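Local coordinates for alpha,alpha-trehalose-phosphate synthase (UDP-forming) (Burkholderia multivorans, PDB 5UOF), which belongs to glycosyltransferase family 20 and has the GT-B architecture of two Rossmann-like domains, at residues R330-F335 with T341-L346; L354-F359 with A378-A383. All blocks are in the same frame, centred on the assembly; numbering follows the deposited sequence. Where two conformers were deposited one is given.

Contact 1: R330-F335 with T341-L346; sequences RINGRF and TPIQYL. With EDO (1,2-ethanediol), chain N.
Asn332 lays its amide alongside the backbone of Ile343, with OD1 over the ring of Pro342, and the amide carries the contact with both of its polar atoms. OD1 accepts a hydrogen bond from Ile343 N at 2.8 Å, the donor arriving on a lone pair in the carbonyl plane. ND2 returns one to Ile343 O, 2.9 Å away, with that oxygen only 12° out of the amide plane. With chi1 at -71°, CG stands anti to the carbonyl carbon, and although the bond to CB does not aim at the strand, the amide at the end of the side chain reaches it. OD1 also comes within 3.2 Å of Pro342 CD, while the methyl CG2 of Thr341 lies near ND2.

Apolar contacts come from the helix turn on both sides of Asn332 in sequence. Ile331 CG2 meets Ile343 CD1 at 3.7 Å, and Ile331 CD1 touches that same methyl, the two isoleucines crossing at a slant. Phe335 uses its CB, 3.7 Å from Pro342 CG; its ring turns off toward helix 280-293 and Trp340. On the outer side, Thr341 OG1 shares a 2.7 Å hydrogen bond with O1 of a 1,2-ethanediol, probably picked up from the crystallisation liquor.

This is the turn from helix to strand in the beta-alpha-beta unit 301-306, 314-335, 343-346, where the incoming chain pairs through Pro342 and Gln344 with Leu303 of the neighbouring parallel strand. Because a single amide grips the N-H and the C=O of one residue, its rotation about the CB-CG bond is fixed, and the last turn of the helix is tied to the start of an edge strand by polar bonds as well as by hydrocarbon.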
# COMPACT_ATOMS: atom_id res chain seq x y z
N ARG A 330 -25.69 10.41 12.84
CA ARG A 330 -25.78 9.34 13.83
C ARG A 330 -25.17 9.77 15.16
O ARG A 330 -25.76 9.53 16.22
CB ARG A 330 -25.08 8.08 13.30
CG ARG A 330 -25.22 6.88 14.22
CD ARG A 330 -24.45 5.70 13.67
NE ARG A 330 -23.04 6.02 13.47
CZ ARG A 330 -22.16 6.10 14.45
NH1 ARG A 330 -22.56 5.87 15.70
NH2 ARG A 330 -20.89 6.42 14.20
N ILE A 331 -24.00 10.40 15.12
CA ILE A 331 -23.30 10.76 16.36
C ILE A 331 -24.04 11.87 17.09
O ILE A 331 -24.19 11.83 18.32
CB ILE A 331 -21.84 11.13 16.04
CG1 ILE A 331 -21.09 9.90 15.52
CG2 ILE A 331 -21.14 11.71 17.26
CD1 ILE A 331 -19.73 10.23 14.88
N ASN A 332 -24.54 12.87 16.36
CA ASN A 332 -25.37 13.88 16.99
C ASN A 332 -26.67 13.28 17.52
O ASN A 332 -27.12 13.64 18.61
CB ASN A 332 -25.61 15.04 16.01
CG ASN A 332 -24.35 15.86 15.78
OD1 ASN A 332 -23.49 15.93 16.66
ND2 ASN A 332 -24.22 16.45 14.58
N GLY A 333 -27.26 12.33 16.79
CA GLY A 333 -28.45 11.69 17.32
C GLY A 333 -28.17 10.95 18.62
O GLY A 333 -29.02 10.91 19.51
N ARG A 334 -26.97 10.40 18.74
CA ARG A 334 -26.62 9.63 19.94
C ARG A 334 -26.42 10.53 21.15
O ARG A 334 -26.90 10.22 22.24
CB ARG A 334 -25.35 8.82 19.68
CG ARG A 334 -24.94 7.94 20.86
CD ARG A 334 -23.76 7.03 20.51
NE ARG A 334 -23.39 6.24 21.68
CZ ARG A 334 -22.28 5.52 21.79
NH1 ARG A 334 -21.41 5.48 20.79
NH2 ARG A 334 -22.04 4.85 22.91
N PHE A 335 -25.71 11.66 20.98
CA PHE A 335 -25.21 12.42 22.11
C PHE A 335 -25.82 13.81 22.27
O PHE A 335 -25.62 14.42 23.32
CB PHE A 335 -23.68 12.58 22.01
CG PHE A 335 -22.92 11.30 22.25
CD1 PHE A 335 -23.05 10.62 23.46
CD2 PHE A 335 -22.09 10.78 21.28
CE1 PHE A 335 -22.36 9.44 23.69
CE2 PHE A 335 -21.39 9.60 21.50
CZ PHE A 335 -21.53 8.93 22.71
N THR A 341 -24.83 20.57 20.12
CA THR A 341 -24.56 19.80 18.92
C THR A 341 -23.14 19.25 19.01
O THR A 341 -22.18 20.03 18.95
CB THR A 341 -24.72 20.67 17.66
OG1 THR A 341 -26.11 21.00 17.47
CG2 THR A 341 -24.21 19.95 16.41
N PRO A 342 -22.95 17.94 19.23
CA PRO A 342 -21.58 17.41 19.39
C PRO A 342 -20.66 17.68 18.21
O PRO A 342 -19.49 18.06 18.41
CB PRO A 342 -21.82 15.90 19.59
CG PRO A 342 -23.18 15.83 20.22
CD PRO A 342 -23.98 16.97 19.64
N ILE A 343 -21.13 17.47 16.98
CA ILE A 343 -20.31 17.64 15.78
C ILE A 343 -20.98 18.69 14.91
O ILE A 343 -22.08 18.46 14.38
CB ILE A 343 -20.11 16.34 15.00
CG1 ILE A 343 -19.35 15.32 15.85
CG2 ILE A 343 -19.31 16.62 13.71
CD1 ILE A 343 -19.10 13.99 15.10
N GLN A 344 -20.33 19.84 14.76
CA GLN A 344 -20.73 20.83 13.76
C GLN A 344 -19.95 20.54 12.49
O GLN A 344 -18.73 20.66 12.47
CB GLN A 344 -20.45 22.25 14.25
CG GLN A 344 -21.18 22.58 15.53
CD GLN A 344 -20.77 23.93 16.08
OE1 GLN A 344 -20.34 24.03 17.24
NE2 GLN A 344 -20.89 24.97 15.26
N TYR A 345 -20.66 20.15 11.43
CA TYR A 345 -20.03 19.75 10.18
C TYR A 345 -20.44 20.75 9.12
O TYR A 345 -21.62 20.82 8.73
CB TYR A 345 -20.42 18.31 9.82
CG TYR A 345 -20.01 17.90 8.44
CD1 TYR A 345 -18.79 18.28 7.91
CD2 TYR A 345 -20.86 17.14 7.65
CE1 TYR A 345 -18.42 17.92 6.64
CE2 TYR A 345 -20.50 16.77 6.38
CZ TYR A 345 -19.29 17.16 5.88
OH TYR A 345 -18.94 16.80 4.61
N LEU A 346 -19.47 21.55 8.67
CA LEU A 346 -19.71 22.75 7.88
C LEU A 346 -19.06 22.59 6.51
O LEU A 346 -17.83 22.60 6.41
CB LEU A 346 -19.16 23.98 8.60
CG LEU A 346 -19.89 24.27 9.91
CD1 LEU A 346 -19.07 25.21 10.80
CD2 LEU A 346 -21.26 24.87 9.60
C1 EDO N . -27.65 23.05 20.06
O1 EDO N . -27.93 21.97 19.16
C2 EDO N . -28.18 24.35 19.47
O2 EDO N . -27.62 24.53 18.17

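Contact 2: L354-F359 with A378-A383; sequences LLMAFF and AKEYVA
Phe359 points at helix 378-383 from CB outward, and five of its seven side-chain atoms meet that helix. CB lies 3.7 Å from Tyr381 CD1. CG and CD1 of the phenylalanine pack on that same tyrosine carbon, while CD2 on the other side of the ring reaches Tyr381 CA at 3.8 Å. Farther out, CE2 comes to 4.2 Å from Glu380 CB. The tyrosine CB sits over one face of the phenylalanine ring. The two aromatic rings form an offset edge-to-face pair, the tyrosine presenting its edge, with centroids 5.5 Å apart and planes at 63°. Tyr381 gets there because its CG is anti to the backbone N (chi1 -177°), which swings the ring across toward the end of the other segment.

Both helices belong to the C-terminal Rossmann-like domain of the GT-B fold, one on each side of strand 364-367 in sequence, and their short segments cross at -64° with axes 9.0 Å apart. Near this crossing is the sodium site of Arg360, Ser362 and Gln385. The hydroxyl of Tyr381 is hydrogen-bonded to Ser362 OG, and Gln385 NE2 bonds to the backbone oxygens of Phe359 and Tyr381, so residues of the metal site also bind the helix pair together.

A turn earlier on the first helix, Met356 bends at chi2 and brings its thioether over to Glu380. SD is 3.9 Å from Glu380 CB, and CE touches CG, CD and OE1 in turn, the last at 3.6 Å. The carboxylate has its charged partner outside the two segments, a salt bridge from OE2 to Arg352 NH1 at the start of the methionine's own helix, which probably balances its charge.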
# COMPACT_ATOMS: atom_id res chain seq x y z
N LEU A 354 -9.68 34.01 9.25
CA LEU A 354 -10.71 33.56 10.17
C LEU A 354 -10.42 32.17 10.70
O LEU A 354 -10.56 31.91 11.90
CB LEU A 354 -12.08 33.61 9.48
CG LEU A 354 -13.33 33.70 10.33
CD1 LEU A 354 -13.34 35.01 11.12
CD2 LEU A 354 -14.58 33.58 9.47
N LEU A 355 -10.01 31.24 9.82
CA LEU A 355 -9.65 29.90 10.27
C LEU A 355 -8.54 29.96 11.31
O LEU A 355 -8.56 29.21 12.29
CB LEU A 355 -9.22 29.02 9.09
CG LEU A 355 -10.25 28.64 8.04
CD1 LEU A 355 -9.62 27.71 7.01
CD2 LEU A 355 -11.47 27.99 8.68
N MET A 356 -7.55 30.84 11.10
CA MET A 356 -6.48 30.95 12.08
C MET A 356 -7.02 31.42 13.42
O MET A 356 -6.62 30.90 14.48
CB MET A 356 -5.37 31.89 11.58
CG MET A 356 -4.82 31.55 10.17
SD MET A 356 -4.24 29.84 10.03
CE MET A 356 -4.06 29.68 8.26
N ALA A 357 -7.95 32.38 13.40
CA ALA A 357 -8.59 32.82 14.65
C ALA A 357 -9.38 31.68 15.29
O ALA A 357 -9.41 31.56 16.52
CB ALA A 357 -9.47 34.04 14.39
N PHE A 358 -10.05 30.84 14.48
CA PHE A 358 -10.71 29.67 15.05
C PHE A 358 -9.70 28.73 15.67
O PHE A 358 -9.93 28.17 16.75
CB PHE A 358 -11.51 28.90 13.99
CG PHE A 358 -12.62 29.68 13.33
CD1 PHE A 358 -13.20 30.78 13.93
CD2 PHE A 358 -13.11 29.26 12.09
CE1 PHE A 358 -14.24 31.47 13.30
CE2 PHE A 358 -14.13 29.93 11.46
CZ PHE A 358 -14.69 31.04 12.06
N PHE A 359 -8.58 28.49 14.98
CA PHE A 359 -7.54 27.64 15.55
C PHE A 359 -7.06 28.21 16.88
O PHE A 359 -6.87 27.47 17.85
CB PHE A 359 -6.34 27.53 14.60
CG PHE A 359 -6.62 26.77 13.33
CD1 PHE A 359 -7.67 25.87 13.24
CD2 PHE A 359 -5.80 26.95 12.22
CE1 PHE A 359 -7.89 25.16 12.06
CE2 PHE A 359 -6.01 26.26 11.05
CZ PHE A 359 -7.07 25.37 10.96
N ALA A 378 -1.91 21.26 9.88
CA ALA A 378 -1.24 20.96 11.15
C ALA A 378 -0.26 22.06 11.54
O ALA A 378 -0.21 22.47 12.71
CB ALA A 378 -0.52 19.61 11.05
N LYS A 379 0.50 22.59 10.58
CA LYS A 379 1.48 23.63 10.89
C LYS A 379 0.78 24.95 11.20
O LYS A 379 1.17 25.67 12.12
CB LYS A 379 2.47 23.78 9.73
CG LYS A 379 3.25 22.47 9.45
CD LYS A 379 4.41 22.68 8.49
CE LYS A 379 5.30 21.41 8.42
NZ LYS A 379 6.49 21.59 7.52
N GLU A 380 -0.26 25.27 10.42
CA GLU A 380 -1.06 26.47 10.67
C GLU A 380 -1.73 26.42 12.03
O GLU A 380 -1.84 27.45 12.72
CB GLU A 380 -2.13 26.62 9.59
CG GLU A 380 -1.56 26.93 8.22
CD GLU A 380 -2.53 26.62 7.09
OE1 GLU A 380 -3.68 26.23 7.36
OE2 GLU A 380 -2.14 26.78 5.91
N TYR A 381 -2.18 25.23 12.45
CA TYR A 381 -2.80 25.10 13.76
C TYR A 381 -1.83 25.51 14.86
O TYR A 381 -2.15 26.34 15.72
CB TYR A 381 -3.31 23.67 13.98
CG TYR A 381 -4.01 23.61 15.31
CD1 TYR A 381 -5.32 24.05 15.43
CD2 TYR A 381 -3.32 23.23 16.46
CE1 TYR A 381 -5.95 24.07 16.67
CE2 TYR A 381 -3.95 23.22 17.70
CZ TYR A 381 -5.26 23.66 17.80
OH TYR A 381 -5.89 23.70 19.02
N VAL A 382 -0.62 24.95 14.84
CA VAL A 382 0.38 25.28 15.86
C VAL A 382 0.70 26.77 15.80
O VAL A 382 0.72 27.47 16.83
CB VAL A 382 1.64 24.43 15.66
CG1 VAL A 382 2.78 24.90 16.58
CG2 VAL A 382 1.33 22.95 15.89
N ALA A 383 0.95 27.28 14.59
CA ALA A 383 1.37 28.68 14.46
C ALA A 383 0.32 29.64 14.99
O ALA A 383 0.65 30.76 15.40
CB ALA A 383 1.68 28.99 12.99

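Contact 1 closes before contact 2 opens, so the two follow one another along the chain, and strand 343-346 of the first leads directly into helix 352-361 of the second. Their centres are 23 Å apart; the nearest atoms come to about 7 Å without touching. Both belong to the domain built on the six-stranded parallel sheet. Contact 1 sits at its border, where 343-346 is an outermost strand, whereas contact 2 lies closer to the centre of the chain, its helices flanking strand 364-367 in sequence. They thus lie in consecutive parts of one Rossmann-like domain, first a helix-to-strand turn, then a helix-on-helix crossing near the sodium ion.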